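Long-range contacts in OBG-type G domain-containing protein (PDB 2E87), which is of unknown cellular role but probably works as an Obg-type GTP-binding protein, holding GDP in its G domain beside an N-terminal helical bundle: residues F22-K27 / V50-N55; K93-I98 / R148-A153; V163-P168 / R244-L249; G212-Q217 / T333-A338. All blocks are in the same frame, centred on the assembly; numbering follows the deposited sequence.

In the fold
The four contacts run along an elongated chain, from the helical bundle into the G domain. Interactions 1 and 2 both lie in the NOG1-type N-terminal helical region and follow one another along the chain; their centres are 24 Å apart and they share no touching atoms. Interaction 3 involves the loop that leads out of the bundle into strand 169-173, with its centre 29 Å from that of interaction 2. Interactions 3 and 4 touch: their centres are 11 Å apart, and Pro168 O lies 2.9 Å from Gln217 N in a probable hydrogen bond. Interactions 1 and 4 are 56 Å apart between centres. All four lie away from the GDP site, which includes Lys180 and Asp291.

Interaction 1 of 4, residues F22-K27 / V50-N55; sequences FRRAEK and VRTVSN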
# COMPACT_ATOMS: atom_id res chain seq x y z
N PHE A 22 7.24 6.23 -32.96
CA PHE A 22 7.73 6.41 -34.32
C PHE A 22 6.92 5.53 -35.27
O PHE A 22 6.49 5.96 -36.34
CB PHE A 22 9.22 6.07 -34.41
CG PHE A 22 10.13 7.05 -33.73
CD1 PHE A 22 11.52 6.89 -33.78
CD2 PHE A 22 9.61 8.16 -33.04
CE1 PHE A 22 12.37 7.80 -33.16
CE2 PHE A 22 10.46 9.08 -32.43
CZ PHE A 22 11.85 8.90 -32.48
N ARG A 23 6.70 4.28 -34.86
CA ARG A 23 5.94 3.34 -35.66
C ARG A 23 4.56 3.92 -35.98
O ARG A 23 4.12 3.85 -37.13
CB ARG A 23 5.78 2.01 -34.93
CG ARG A 23 5.74 0.79 -35.85
CD ARG A 23 5.15 -0.46 -35.17
NE ARG A 23 5.72 -0.70 -33.84
CZ ARG A 23 5.04 -0.61 -32.70
NH1 ARG A 23 3.75 -0.28 -32.70
NH2 ARG A 23 5.65 -0.86 -31.54
N ARG A 24 3.89 4.48 -34.98
CA ARG A 24 2.56 5.03 -35.19
C ARG A 24 2.60 6.26 -36.08
O ARG A 24 1.64 6.55 -36.80
CB ARG A 24 1.90 5.39 -33.85
CG ARG A 24 0.40 5.62 -33.97
CD ARG A 24 -0.38 4.35 -33.66
NE ARG A 24 -0.88 4.34 -32.28
CZ ARG A 24 -0.69 3.35 -31.42
NH1 ARG A 24 0.00 2.27 -31.78
NH2 ARG A 24 -1.19 3.43 -30.19
N ALA A 25 3.70 6.99 -36.03
CA ALA A 25 3.85 8.18 -36.84
C ALA A 25 4.09 7.77 -38.29
O ALA A 25 3.62 8.40 -39.22
CB ALA A 25 5.00 9.04 -36.32
N GLU A 26 4.84 6.69 -38.47
CA GLU A 26 5.13 6.17 -39.78
C GLU A 26 3.82 5.76 -40.46
O GLU A 26 3.53 6.14 -41.59
CB GLU A 26 6.08 4.98 -39.62
CG GLU A 26 6.44 4.24 -40.89
CD GLU A 26 7.51 3.20 -40.63
OE1 GLU A 26 7.27 2.30 -39.79
OE2 GLU A 26 8.59 3.28 -41.24
N LYS A 27 3.01 4.99 -39.73
CA LYS A 27 1.74 4.51 -40.23
C LYS A 27 0.79 5.64 -40.61
O LYS A 27 0.18 5.60 -41.67
CB LYS A 27 1.08 3.60 -39.19
CG LYS A 27 -0.27 3.02 -39.58
CD LYS A 27 -0.68 1.93 -38.59
CE LYS A 27 -2.11 1.45 -38.82
NZ LYS A 27 -2.47 0.31 -37.92
N VAL A 50 5.01 14.95 -36.27
CA VAL A 50 5.33 15.59 -35.00
C VAL A 50 4.19 15.49 -34.00
O VAL A 50 4.41 15.27 -32.82
CB VAL A 50 5.70 17.07 -35.22
CG1 VAL A 50 5.72 17.80 -33.89
CG2 VAL A 50 7.06 17.16 -35.87
N ARG A 51 2.95 15.62 -34.48
CA ARG A 51 1.80 15.53 -33.59
C ARG A 51 1.51 14.12 -33.13
O ARG A 51 1.11 13.91 -31.99
CB ARG A 51 0.54 16.08 -34.27
CG ARG A 51 0.60 17.54 -34.63
CD ARG A 51 -0.79 18.14 -34.60
NE ARG A 51 -0.84 19.46 -35.21
CZ ARG A 51 -0.87 19.68 -36.52
NH1 ARG A 51 -0.87 18.65 -37.36
NH2 ARG A 51 -0.90 20.92 -36.99
N THR A 52 1.70 13.15 -34.02
CA THR A 52 1.43 11.76 -33.68
C THR A 52 2.45 11.27 -32.65
O THR A 52 2.08 10.59 -31.69
CB THR A 52 1.46 10.87 -34.95
OG1 THR A 52 0.61 11.43 -35.95
CG2 THR A 52 0.96 9.46 -34.63
N VAL A 53 3.72 11.61 -32.82
CA VAL A 53 4.72 11.18 -31.85
C VAL A 53 4.38 11.81 -30.53
O VAL A 53 4.39 11.16 -29.50
CB VAL A 53 6.14 11.62 -32.23
CG1 VAL A 53 7.10 11.42 -31.04
CG2 VAL A 53 6.61 10.82 -33.43
N SER A 54 4.06 13.10 -30.55
CA SER A 54 3.73 13.80 -29.32
C SER A 54 2.54 13.18 -28.60
O SER A 54 2.58 12.98 -27.39
CB SER A 54 3.45 15.27 -29.62
OG SER A 54 3.21 15.97 -28.41
N ASN A 55 1.49 12.85 -29.34
CA ASN A 55 0.30 12.28 -28.73
C ASN A 55 0.44 10.87 -28.22
O ASN A 55 -0.09 10.54 -27.17
CB ASN A 55 -0.88 12.32 -29.70
CG ASN A 55 -1.64 13.60 -29.59
OD1 ASN A 55 -1.21 14.63 -30.10
ND2 ASN A 55 -2.78 13.56 -28.88
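Val53 and Thr52, neighbours on helix 38-67, meet helix 14-30 in different ways. The CG2 methyl of Val53 meets two apolar side chains: with CG1 anti to the backbone N (chi1 168°), CG2 is left anti to the carbonyl carbon and lies 3.8 Å from Ala25 CB. The same methyl is 4.0 Å from Phe22 CD2, the Phe22 and Val53 side chains crossing obliquely. Phe22 leaves its helix heading away from helix 38-67, yet its ring swings back far enough to reach this methyl, and it also stacks with Tyr133 of helix 122-142.

Thr52 points toward the partner helix. Its CG2, anti to the backbone N, sits 3.7 Å from Arg24 O and close to Ala25 CA, while OG1 turns back to hydrogen-bond Leu48 O within its own helix. Arg24 crosses Thr52 at about a right angle, bringing its CG 3.9 Å from Thr52 CG2; bends at chi2 and chi3 then carry the guanidinium away. The short segments run roughly antiparallel at 145°, with an axis separation of 8.3 Å, a close approach that matches the small Ala25 and Thr52 side chains where the backbones come nearest.

No hydrogen bond joins the two segments, so this part of the helical bundle is held by methyl and aromatic packing, with the threonine hydroxyl satisfied locally and the arginine charge directed elsewhere.

Interaction 2 of 4, residues K93-I98 / R148-A153; sequences KAMAGI and RYLNKA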
# COMPACT_ATOMS: atom_id res chain seq x y z
N LYS A 93 9.19 11.12 -6.94
CA LYS A 93 10.11 11.71 -7.90
C LYS A 93 10.09 11.05 -9.26
O LYS A 93 10.23 11.72 -10.28
CB LYS A 93 11.53 11.70 -7.34
CG LYS A 93 11.72 12.76 -6.28
CD LYS A 93 13.07 12.68 -5.61
CE LYS A 93 13.14 13.75 -4.53
NZ LYS A 93 14.37 13.65 -3.72
N ALA A 94 9.90 9.73 -9.27
CA ALA A 94 9.84 9.01 -10.53
C ALA A 94 8.59 9.52 -11.25
O ALA A 94 8.64 9.88 -12.43
CB ALA A 94 9.76 7.52 -10.27
N MSE A 95 7.48 9.57 -10.52
CA MSE A 95 6.23 10.04 -11.11
C MSE A 95 6.40 11.45 -11.62
O MSE A 95 5.93 11.78 -12.71
CB MSE A 95 5.10 9.99 -10.08
CG MSE A 95 4.67 8.58 -9.70
SE MSE A 95 3.94 7.55 -11.18
CE MSE A 95 2.16 8.34 -11.22
N ALA A 96 7.07 12.30 -10.85
CA ALA A 96 7.28 13.68 -11.26
C ALA A 96 8.14 13.74 -12.53
O ALA A 96 8.04 14.67 -13.31
CB ALA A 96 7.93 14.48 -10.13
N GLY A 97 9.00 12.75 -12.72
CA GLY A 97 9.80 12.73 -13.92
C GLY A 97 8.89 12.49 -15.12
O GLY A 97 9.12 13.01 -16.20
N ILE A 98 7.85 11.69 -14.92
CA ILE A 98 6.91 11.40 -16.00
C ILE A 98 6.16 12.68 -16.38
O ILE A 98 6.09 13.06 -17.54
CB ILE A 98 5.94 10.28 -15.57
CG1 ILE A 98 6.71 8.95 -15.48
CG2 ILE A 98 4.82 10.15 -16.55
CD1 ILE A 98 5.83 7.73 -15.23
N ARG A 148 11.80 2.40 -15.65
CA ARG A 148 12.18 1.05 -15.30
C ARG A 148 11.92 0.81 -13.82
O ARG A 148 11.39 -0.23 -13.44
CB ARG A 148 13.63 0.82 -15.69
CG ARG A 148 13.77 0.63 -17.18
CD ARG A 148 15.20 0.75 -17.67
NE ARG A 148 15.25 0.47 -19.10
CZ ARG A 148 15.11 -0.75 -19.62
NH1 ARG A 148 14.93 -1.80 -18.83
NH2 ARG A 148 15.10 -0.90 -20.93
N TYR A 149 12.26 1.78 -12.98
CA TYR A 149 12.01 1.65 -11.55
C TYR A 149 10.50 1.56 -11.28
O TYR A 149 10.07 0.74 -10.48
CB TYR A 149 12.58 2.85 -10.80
CG TYR A 149 11.90 3.11 -9.47
CD1 TYR A 149 12.21 2.36 -8.33
CD2 TYR A 149 10.91 4.11 -9.35
CE1 TYR A 149 11.55 2.59 -7.11
CE2 TYR A 149 10.25 4.34 -8.14
CZ TYR A 149 10.57 3.58 -7.02
OH TYR A 149 9.89 3.80 -5.85
N LEU A 150 9.69 2.39 -11.94
CA LEU A 150 8.25 2.35 -11.71
C LEU A 150 7.66 0.98 -12.06
O LEU A 150 6.69 0.54 -11.45
CB LEU A 150 7.53 3.44 -12.52
CG LEU A 150 7.68 4.83 -11.93
CD1 LEU A 150 7.17 5.86 -12.90
CD2 LEU A 150 6.93 4.91 -10.60
N ASN A 151 8.26 0.31 -13.03
CA ASN A 151 7.74 -0.98 -13.42
C ASN A 151 8.05 -2.05 -12.38
O ASN A 151 7.27 -2.98 -12.19
CB ASN A 151 8.28 -1.36 -14.78
CG ASN A 151 7.28 -2.13 -15.59
OD1 ASN A 151 6.07 -1.93 -15.46
ND2 ASN A 151 7.77 -3.01 -16.45
N LYS A 152 9.20 -1.89 -11.70
CA LYS A 152 9.63 -2.82 -10.65
C LYS A 152 8.87 -2.51 -9.35
O LYS A 152 8.52 -3.42 -8.59
CB LYS A 152 11.14 -2.69 -10.40
CG LYS A 152 12.06 -3.17 -11.53
CD LYS A 152 13.48 -2.69 -11.29
CE LYS A 152 14.37 -2.87 -12.51
NZ LYS A 152 15.65 -2.10 -12.38
N ALA A 153 8.64 -1.24 -9.08
CA ALA A 153 7.91 -0.89 -7.87
C ALA A 153 6.49 -1.44 -8.02
O ALA A 153 5.85 -1.84 -7.05
CB ALA A 153 7.86 0.62 -7.70
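The short helical segments 93-98 and 148-153 run at 131° between their N-to-C directions, their axes 10.2 Å apart at closest approach, and Ala94 and Leu150 have the nearest pair of CA atoms. Leu150 is the central side chain. Its CG stands anti to the carbonyl carbon (chi1 -76°), and its forked end enters the neighbourhood of Ala94, Met95 and Ile98. CG lies 3.8 Å from Ala94 CB, which points toward helix 144-156. The CD1 branch meets Ile98 CD1 tip to tip at 3.3 Å, a close methyl-methyl approach. Ile98 reaches this point through an extended chi2, with CG1 anti to its carbonyl carbon.

The chain of Met95, present as selenomethionine, bends at chi2 and chi3 and crosses Leu150 at about a right angle. Its SE is about equally far from both leucine methyls, 4.0 Å from Leu150 CD2. Beside Leu150, the Tyr149 ring offers its edge to Ala94, whose CB lies near the ring plane and 3.7 Å from Tyr149 CD2. The CB of Ala153, one turn farther along, lies over one face of that ring, offset from its centre, and the hydroxyl is hydrogen-bonded to Val86 O. Ala94 CB thus rests on two neighbouring side chains, touching the edge of one and the branching carbon of the other.

This buried patch lies within the N-terminal helical region. Met95 and Ile98 also touch helix 38-67, through residues such as Leu65, while Tyr149 and Leu150 both pack on Phe91 of helix 88-117.

Interaction 3 of 4, residues V163-P168 / R244-L249; sequences VDLEIP and RYLGNL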
# COMPACT_ATOMS: atom_id res chain seq x y z
N VAL A 163 -5.90 -6.32 3.43
CA VAL A 163 -6.73 -6.27 4.64
C VAL A 163 -7.72 -5.11 4.60
O VAL A 163 -7.57 -4.17 3.82
CB VAL A 163 -5.86 -6.11 5.91
CG1 VAL A 163 -5.08 -7.35 6.14
CG2 VAL A 163 -4.93 -4.94 5.75
N ASP A 164 -8.74 -5.20 5.45
CA ASP A 164 -9.77 -4.17 5.51
C ASP A 164 -9.22 -2.97 6.26
O ASP A 164 -8.75 -3.10 7.39
CB ASP A 164 -11.03 -4.69 6.21
CG ASP A 164 -12.25 -3.82 5.95
OD1 ASP A 164 -12.19 -2.61 6.25
OD2 ASP A 164 -13.27 -4.34 5.44
N LEU A 165 -9.31 -1.80 5.64
CA LEU A 165 -8.79 -0.61 6.28
C LEU A 165 -9.82 0.33 6.89
O LEU A 165 -9.45 1.38 7.41
CB LEU A 165 -7.91 0.15 5.30
CG LEU A 165 -6.76 -0.69 4.76
CD1 LEU A 165 -5.84 0.21 3.98
CD2 LEU A 165 -6.00 -1.35 5.90
N GLU A 166 -11.10 -0.03 6.84
CA GLU A 166 -12.12 0.84 7.42
C GLU A 166 -12.62 0.33 8.76
O GLU A 166 -12.66 1.07 9.74
CB GLU A 166 -13.34 0.98 6.52
CG GLU A 166 -13.14 1.77 5.25
CD GLU A 166 -14.47 2.20 4.64
OE1 GLU A 166 -15.37 1.34 4.47
OE2 GLU A 166 -14.62 3.40 4.35
N ILE A 167 -13.01 -0.94 8.80
CA ILE A 167 -13.56 -1.49 10.03
C ILE A 167 -12.57 -1.64 11.19
O ILE A 167 -11.36 -1.81 10.98
CB ILE A 167 -14.21 -2.85 9.75
CG1 ILE A 167 -13.15 -3.90 9.43
CG2 ILE A 167 -15.18 -2.71 8.57
CD1 ILE A 167 -13.70 -5.30 9.42
N PRO A 168 -13.07 -1.58 12.43
CA PRO A 168 -12.19 -1.70 13.60
C PRO A 168 -11.35 -2.98 13.52
O PRO A 168 -11.86 -4.05 13.17
CB PRO A 168 -13.16 -1.72 14.78
CG PRO A 168 -14.45 -1.11 14.22
CD PRO A 168 -14.49 -1.68 12.83
N ARG A 244 0.29 0.72 13.76
CA ARG A 244 -0.32 1.82 14.51
C ARG A 244 -1.48 2.41 13.72
O ARG A 244 -2.46 2.91 14.31
CB ARG A 244 0.67 2.96 14.77
CG ARG A 244 1.90 2.64 15.59
CD ARG A 244 2.76 3.89 15.77
NE ARG A 244 4.03 3.62 16.45
CZ ARG A 244 4.96 4.53 16.72
NH1 ARG A 244 4.77 5.79 16.37
NH2 ARG A 244 6.08 4.17 17.34
N TYR A 245 -1.36 2.38 12.40
CA TYR A 245 -2.38 2.94 11.52
C TYR A 245 -3.49 1.97 11.11
O TYR A 245 -4.46 2.38 10.48
CB TYR A 245 -1.70 3.51 10.28
CG TYR A 245 -0.66 4.54 10.63
CD1 TYR A 245 0.63 4.44 10.15
CD2 TYR A 245 -0.97 5.63 11.45
CE1 TYR A 245 1.60 5.39 10.47
CE2 TYR A 245 -0.03 6.58 11.77
CZ TYR A 245 1.26 6.46 11.28
OH TYR A 245 2.19 7.42 11.59
N LEU A 246 -3.33 0.70 11.46
CA LEU A 246 -4.32 -0.33 11.15
C LEU A 246 -5.10 -0.73 12.41
O LEU A 246 -6.33 -0.70 12.43
CB LEU A 246 -3.61 -1.55 10.59
CG LEU A 246 -4.46 -2.77 10.26
CD1 LEU A 246 -5.49 -2.46 9.18
CD2 LEU A 246 -3.52 -3.86 9.79
N GLY A 247 -4.36 -1.09 13.46
CA GLY A 247 -4.98 -1.52 14.71
C GLY A 247 -5.72 -0.47 15.51
O GLY A 247 -5.29 0.68 15.60
N ASN A 248 -6.84 -0.87 16.10
CA ASN A 248 -7.65 0.04 16.92
C ASN A 248 -7.67 -0.48 18.35
O ASN A 248 -8.16 0.17 19.26
CB ASN A 248 -9.07 0.11 16.36
CG ASN A 248 -9.09 0.53 14.91
OD1 ASN A 248 -8.80 1.67 14.58
ND2 ASN A 248 -9.41 -0.41 14.02
N LEU A 249 -7.14 -1.69 18.51
CA LEU A 249 -7.06 -2.36 19.80
C LEU A 249 -5.99 -3.45 19.73
O LEU A 249 -5.91 -4.20 18.77
CB LEU A 249 -8.39 -3.01 20.18
CG LEU A 249 -8.29 -3.91 21.42
CD1 LEU A 249 -7.95 -3.07 22.64
CD2 LEU A 249 -9.59 -4.63 21.64
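Leu246 carries the apolar half of this contact. From CB its chain extends with CG anti to the backbone N (chi1 177°), and chi2 of 62° then directs CD1 at the loop 163-168. CD1 makes the closest contacts of the side chain with the loop. It lies 3.5 Å from Leu165 CD2, the two leucines crossing at about a right angle. It also comes 3.8 Å from Asp164 O, and more loosely approaches Val163 CG2 at 4.3 Å. The other methyl, CD2, has only a similarly loose approach to Val163 CG2. Leu165 leaves its backbone alongside the partner, but its tip bends nearer to supply the methyl that meets CD1.

The loop around Leu246 CD1 is shaped by its own polar bonds. Asp164 OD1 accepts from Glu166 N at 2.9 Å, met nearly along the C-O axis, which makes an Asx turn. The same oxygen accepts from Ile167 N at 3.2 Å, this time from above the carboxylate plane, extending the arrangement to an Asx motif. One carboxylate oxygen thus grips two successive amides and fixes the bend that leads to Pro168. There the side-chain amide of Asn248 lies against the Pro168 backbone, its CG 4.0 Å from Pro168 CA.

Both loops feed parallel neighbours of the central sheet, strands 169-173 and 249-254, and Asn248 pairs through its backbone with Thr169 as the strands begin. Leu246 packs on Ile219 of strand 214-220, Leu165 on Phe77 of helix 76-86, and Pro168 and Asn248 both touch Leu334 of helix 323-350.

Interaction 4 of 4, residues G212-Q217 / T333-A338; sequences GYFRYQ and TLRPLA
Tyr216 and Phe214, both directed from strand 214-220 at helix 323-350, form the compact part of this contact together with Ala338 and Leu334. Ala338 CB lies 3.6 Å from Phe214 CD2, and the Tyr216 hydroxyl also comes near this methyl. Tyr216 and Leu334 slide past each other in opposite directions, and the edge of the ring, at Tyr216 CE2, lies 3.5 Å from Leu334 CB. The ring reaches on until OH is 3.3 Å from Arg335 CA. This is strand-on-helix packing in a P-loop G domain: segment 333-338 of the long C-terminal helix runs at 119° to strand residues 214-217, and the helix closes over one face of the central sheet.

Toward the turn at Gly212 the partner is instead a partly exposed arginine lying against a ring. Arg335 starts out extended, with CG anti to the backbone N, then bends at chi3 (-104°) and sets one face of its guanidinium against Phe214 CD1. NH2 is 3.5 Å from that carbon, but the planes are 62° apart, so the groups are not stacked flat. Long, weak ion pairs link the guanidinium to Asp211 and Glu339.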
# COMPACT_ATOMS: atom_id res chain seq x y z
N GLY A 212 -24.03 -8.31 15.45
CA GLY A 212 -25.11 -7.46 14.97
C GLY A 212 -24.82 -7.38 13.48
O GLY A 212 -24.67 -8.41 12.82
N TYR A 213 -24.72 -6.17 12.94
CA TYR A 213 -24.40 -6.05 11.52
C TYR A 213 -23.02 -5.37 11.39
O TYR A 213 -22.64 -4.92 10.31
CB TYR A 213 -25.50 -5.28 10.77
CG TYR A 213 -25.76 -3.87 11.27
CD1 TYR A 213 -24.94 -2.82 10.89
CD2 TYR A 213 -26.85 -3.59 12.10
CE1 TYR A 213 -25.19 -1.52 11.32
CE2 TYR A 213 -27.11 -2.29 12.54
CZ TYR A 213 -26.27 -1.26 12.14
OH TYR A 213 -26.53 0.03 12.51
N PHE A 214 -22.28 -5.34 12.49
CA PHE A 214 -20.95 -4.74 12.50
C PHE A 214 -19.88 -5.83 12.36
O PHE A 214 -20.03 -6.94 12.88
CB PHE A 214 -20.71 -3.96 13.79
CG PHE A 214 -21.72 -2.87 14.05
CD1 PHE A 214 -22.98 -3.18 14.58
CD2 PHE A 214 -21.44 -1.55 13.72
CE1 PHE A 214 -23.92 -2.17 14.80
CE2 PHE A 214 -22.36 -0.54 13.93
CZ PHE A 214 -23.61 -0.85 14.47
N ARG A 215 -18.82 -5.51 11.64
CA ARG A 215 -17.74 -6.45 11.43
C ARG A 215 -16.49 -5.99 12.17
O ARG A 215 -16.21 -4.78 12.26
CB ARG A 215 -17.46 -6.60 9.94
CG ARG A 215 -18.64 -7.20 9.18
CD ARG A 215 -18.67 -6.75 7.73
NE ARG A 215 -18.38 -7.83 6.79
CZ ARG A 215 -19.17 -8.88 6.58
NH1 ARG A 215 -20.31 -9.00 7.24
NH2 ARG A 215 -18.81 -9.81 5.71
N TYR A 216 -15.78 -6.95 12.75
CA TYR A 216 -14.54 -6.65 13.47
C TYR A 216 -13.43 -7.47 12.85
O TYR A 216 -13.56 -8.68 12.70
CB TYR A 216 -14.66 -7.00 14.95
CG TYR A 216 -15.68 -6.17 15.65
CD1 TYR A 216 -17.01 -6.56 15.68
CD2 TYR A 216 -15.33 -4.96 16.26
CE1 TYR A 216 -17.97 -5.77 16.28
CE2 TYR A 216 -16.29 -4.17 16.86
CZ TYR A 216 -17.61 -4.58 16.87
OH TYR A 216 -18.59 -3.80 17.45
N GLN A 217 -12.35 -6.81 12.48
CA GLN A 217 -11.23 -7.50 11.88
C GLN A 217 -10.22 -7.96 12.95
O GLN A 217 -9.91 -7.21 13.88
CB GLN A 217 -10.55 -6.59 10.85
CG GLN A 217 -9.54 -7.31 9.99
CD GLN A 217 -8.94 -6.42 8.93
OE1 GLN A 217 -8.34 -5.38 9.23
NE2 GLN A 217 -9.09 -6.82 7.68
N THR A 333 -15.21 -2.41 23.53
CA THR A 333 -14.15 -1.46 23.22
C THR A 333 -14.28 -0.85 21.84
O THR A 333 -14.03 0.34 21.65
CB THR A 333 -12.75 -2.12 23.31
OG1 THR A 333 -12.56 -2.68 24.62
CG2 THR A 333 -11.65 -1.10 23.04
N LEU A 334 -14.68 -1.66 20.87
CA LEU A 334 -14.74 -1.19 19.50
C LEU A 334 -16.09 -0.86 18.87
O LEU A 334 -16.12 -0.30 17.78
CB LEU A 334 -13.98 -2.18 18.62
CG LEU A 334 -12.52 -2.44 19.01
CD1 LEU A 334 -11.91 -3.37 17.99
CD2 LEU A 334 -11.73 -1.13 19.08
N ARG A 335 -17.21 -1.20 19.52
CA ARG A 335 -18.52 -0.90 18.93
C ARG A 335 -18.70 0.59 18.62
O ARG A 335 -19.29 0.95 17.60
CB ARG A 335 -19.65 -1.39 19.84
CG ARG A 335 -21.03 -1.07 19.31
CD ARG A 335 -22.09 -1.85 20.06
NE ARG A 335 -22.59 -2.97 19.27
CZ ARG A 335 -23.68 -2.93 18.52
NH1 ARG A 335 -24.43 -1.83 18.47
NH2 ARG A 335 -24.03 -4.00 17.82
N PRO A 336 -18.23 1.48 19.51
CA PRO A 336 -18.40 2.90 19.19
C PRO A 336 -17.70 3.26 17.89
O PRO A 336 -18.30 3.87 17.00
CB PRO A 336 -17.81 3.61 20.42
CG PRO A 336 -17.01 2.56 21.13
CD PRO A 336 -17.81 1.30 20.91
N LEU A 337 -16.44 2.87 17.76
CA LEU A 337 -15.69 3.16 16.54
C LEU A 337 -16.39 2.55 15.33
O LEU A 337 -16.40 3.14 14.26
CB LEU A 337 -14.27 2.61 16.62
CG LEU A 337 -13.48 2.76 15.31
CD1 LEU A 337 -13.39 4.24 14.95
CD2 LEU A 337 -12.09 2.16 15.44
N ALA A 338 -16.98 1.37 15.51
CA ALA A 338 -17.68 0.70 14.42
C ALA A 338 -18.89 1.52 13.95
O ALA A 338 -19.16 1.60 12.75
CB ALA A 338 -18.13 -0.69 14.87